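Local coordinates for BolA-like protein (Babesia bovis, PDB 3O2E) that is of unknown function but belongs to the BolA/IbaG family, whose members are generally thought to bind a 2Fe-2S cluster, at residues Thr44-Gly49 with Ala53-Ile58. Numbering follows the deposited sequence.
Sequences TDNSGG and AFNAYI
S47 OG takes part in two bonds at once, donating to D45 OD1 at 2.5 Å and accepting a weak bond across the contact from A53 N at 3.3 Å. The same carboxylate oxygen also receives S47 N, which arrives nearly along its C-O axis, whereas the hydroxyl uses the syn lone pair. The bond from S47 N to D45 OD1 closes an Asx turn, just where strand 40-45 runs out. D45 reaches S47 because its CG stands anti to the backbone N (chi1 -168°), and the carboxylate then passes F54 with OD1 3.8 Å from CE1, the two planes 35° apart.

One residue on, N46 N still bonds A53 O at 2.9 Å, but from above the carbonyl plane, 38° out of it. Ahead of the turn the pairing is regular: T44 N bonds N55 O at 2.9 Å, and N55 N returns a bond to T44 O. F54 CA also brings its hydrogen to T44 O. On the face shared by T44 and N55, N55 OD1 sits 3.6 Å from both T44 CG2 and N46 CB, while its ND2 is held by T90 of the neighbouring strand.

F54, on the other face, packs against helix 25-36. Together these pairs form the loop end of the antiparallel beta hairpin of strands 40-45 and 52-59, in the mixed sheet of this BolA-like domain.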
loop_
_atom_site.group_PDB
_atom_site.type_symbol
_atom_site.label_atom_id
_atom_site.label_comp_id
_atom_site.label_asym_id
_atom_site.label_seq_id
_atom_site.Cartn_x
_atom_site.Cartn_y
_atom_site.Cartn_z
ATOM N N THR A 44 -5.124 -5.739 3.463
ATOM C CA THR A 44 -6.119 -6.808 3.268
ATOM C C THR A 44 -5.659 -7.675 2.126
ATOM O O THR A 44 -5.364 -7.179 1.025
ATOM C CB THR A 44 -7.513 -6.246 2.916
ATOM O OG1 THR A 44 -7.960 -5.395 3.962
ATOM C CG2 THR A 44 -8.594 -7.329 2.745
ATOM N N ASP A 45 -5.602 -8.983 2.397
ATOM C CA ASP A 45 -5.313 -9.965 1.388
ATOM C C ASP A 45 -6.607 -10.289 0.638
ATOM O O ASP A 45 -7.539 -10.914 1.150
ATOM C CB ASP A 45 -4.708 -11.223 2.022
ATOM C CG ASP A 45 -4.117 -12.196 0.986
ATOM O OD1 ASP A 45 -4.411 -12.077 -0.217
ATOM O OD2 ASP A 45 -3.353 -13.091 1.386
ATOM N N ASN A 46 -6.646 -9.824 -0.581
ATOM C CA ASN A 46 -7.769 -9.976 -1.452
ATOM C C ASN A 46 -7.464 -10.962 -2.607
ATOM O O ASN A 46 -8.151 -10.987 -3.632
ATOM C CB ASN A 46 -8.107 -8.560 -1.885
ATOM C CG ASN A 46 -9.330 -8.461 -2.750
ATOM O OD1 ASN A 46 -10.391 -9.047 -2.482
ATOM N ND2 ASN A 46 -9.189 -7.660 -3.811
ATOM N N SER A 47 -6.496 -11.851 -2.390
ATOM C CA SER A 47 -6.059 -12.795 -3.414
ATOM C C SER A 47 -7.188 -13.743 -3.764
ATOM O O SER A 47 -7.900 -14.158 -2.905
ATOM C CB SER A 47 -4.847 -13.575 -2.918
ATOM O OG SER A 47 -3.784 -12.678 -2.592
ATOM N N GLY A 48 -7.292 -14.117 -5.032
ATOM C CA GLY A 48 -8.387 -14.925 -5.555
ATOM C C GLY A 48 -7.992 -15.688 -6.802
ATOM O O GLY A 48 -6.809 -16.009 -6.991
ATOM N N GLY A 49 -8.978 -15.947 -7.661
ATOM C CA GLY A 49 -8.808 -16.756 -8.866
ATOM C C GLY A 49 -7.763 -16.303 -9.866
ATOM O O GLY A 49 -7.160 -17.139 -10.572
ATOM N N ALA A 53 -3.813 -10.175 -4.774
ATOM C CA ALA A 53 -4.468 -8.887 -4.851
ATOM C C ALA A 53 -4.561 -8.374 -3.449
ATOM O O ALA A 53 -4.677 -9.134 -2.528
ATOM C CB ALA A 53 -5.800 -8.972 -5.457
ATOM N N PHE A 54 -4.463 -7.061 -3.291
ATOM C CA PHE A 54 -4.427 -6.473 -1.959
ATOM C C PHE A 54 -5.135 -5.137 -1.953
ATOM O O PHE A 54 -5.242 -4.474 -2.981
ATOM C CB PHE A 54 -2.963 -6.290 -1.477
ATOM C CG PHE A 54 -2.133 -7.529 -1.578
ATOM C CD1 PHE A 54 -2.183 -8.496 -0.584
ATOM C CD2 PHE A 54 -1.386 -7.782 -2.694
ATOM C CE1 PHE A 54 -1.467 -9.662 -0.704
ATOM C CE2 PHE A 54 -0.678 -8.923 -2.811
ATOM C CZ PHE A 54 -0.712 -9.881 -1.815
ATOM N N ASN A 55 -5.557 -4.737 -0.771
ATOM C CA ASN A 55 -6.069 -3.398 -0.539
ATOM C C ASN A 55 -5.170 -2.830 0.577
ATOM O O ASN A 55 -4.951 -3.518 1.545
ATOM C CB ASN A 55 -7.537 -3.439 -0.090
ATOM C CG ASN A 55 -8.405 -4.443 -0.899
ATOM O OD1 ASN A 55 -8.971 -5.392 -0.324
ATOM N ND2 ASN A 55 -8.516 -4.234 -2.204
ATOM N N ALA A 56 -4.687 -1.595 0.451
ATOM C CA ALA A 56 -3.759 -1.060 1.436
ATOM C C ALA A 56 -4.292 0.244 2.001
ATOM O O ALA A 56 -4.495 1.177 1.255
ATOM C CB ALA A 56 -2.376 -0.872 0.814
ATOM N N TYR A 57 -4.577 0.272 3.310
ATOM C CA TYR A 57 -4.871 1.499 4.056
ATOM C C TYR A 57 -3.570 1.998 4.695
ATOM O O TYR A 57 -2.998 1.335 5.543
ATOM C CB TYR A 57 -5.949 1.256 5.098
ATOM C CG TYR A 57 -6.472 2.509 5.752
ATOM C CD1 TYR A 57 -7.556 3.209 5.214
ATOM C CD2 TYR A 57 -5.897 2.998 6.909
ATOM C CE1 TYR A 57 -8.016 4.375 5.802
ATOM C CE2 TYR A 57 -6.366 4.143 7.513
ATOM C CZ TYR A 57 -7.416 4.825 6.960
ATOM O OH TYR A 57 -7.885 5.950 7.594
ATOM N N ILE A 58 -3.083 3.156 4.227
ATOM C CA ILE A 58 -1.699 3.621 4.537
ATOM C C ILE A 58 -1.722 5.058 5.066
ATOM O O ILE A 58 -2.177 5.967 4.392
ATOM C CB ILE A 58 -0.744 3.617 3.284
ATOM C CG1 ILE A 58 -0.989 2.385 2.419
ATOM C CG2 ILE A 58 0.769 3.724 3.729
ATOM C CD1 ILE A 58 -0.310 2.391 1.146
HETATM O O HOH W 1 -7.158 -2.673 4.094
#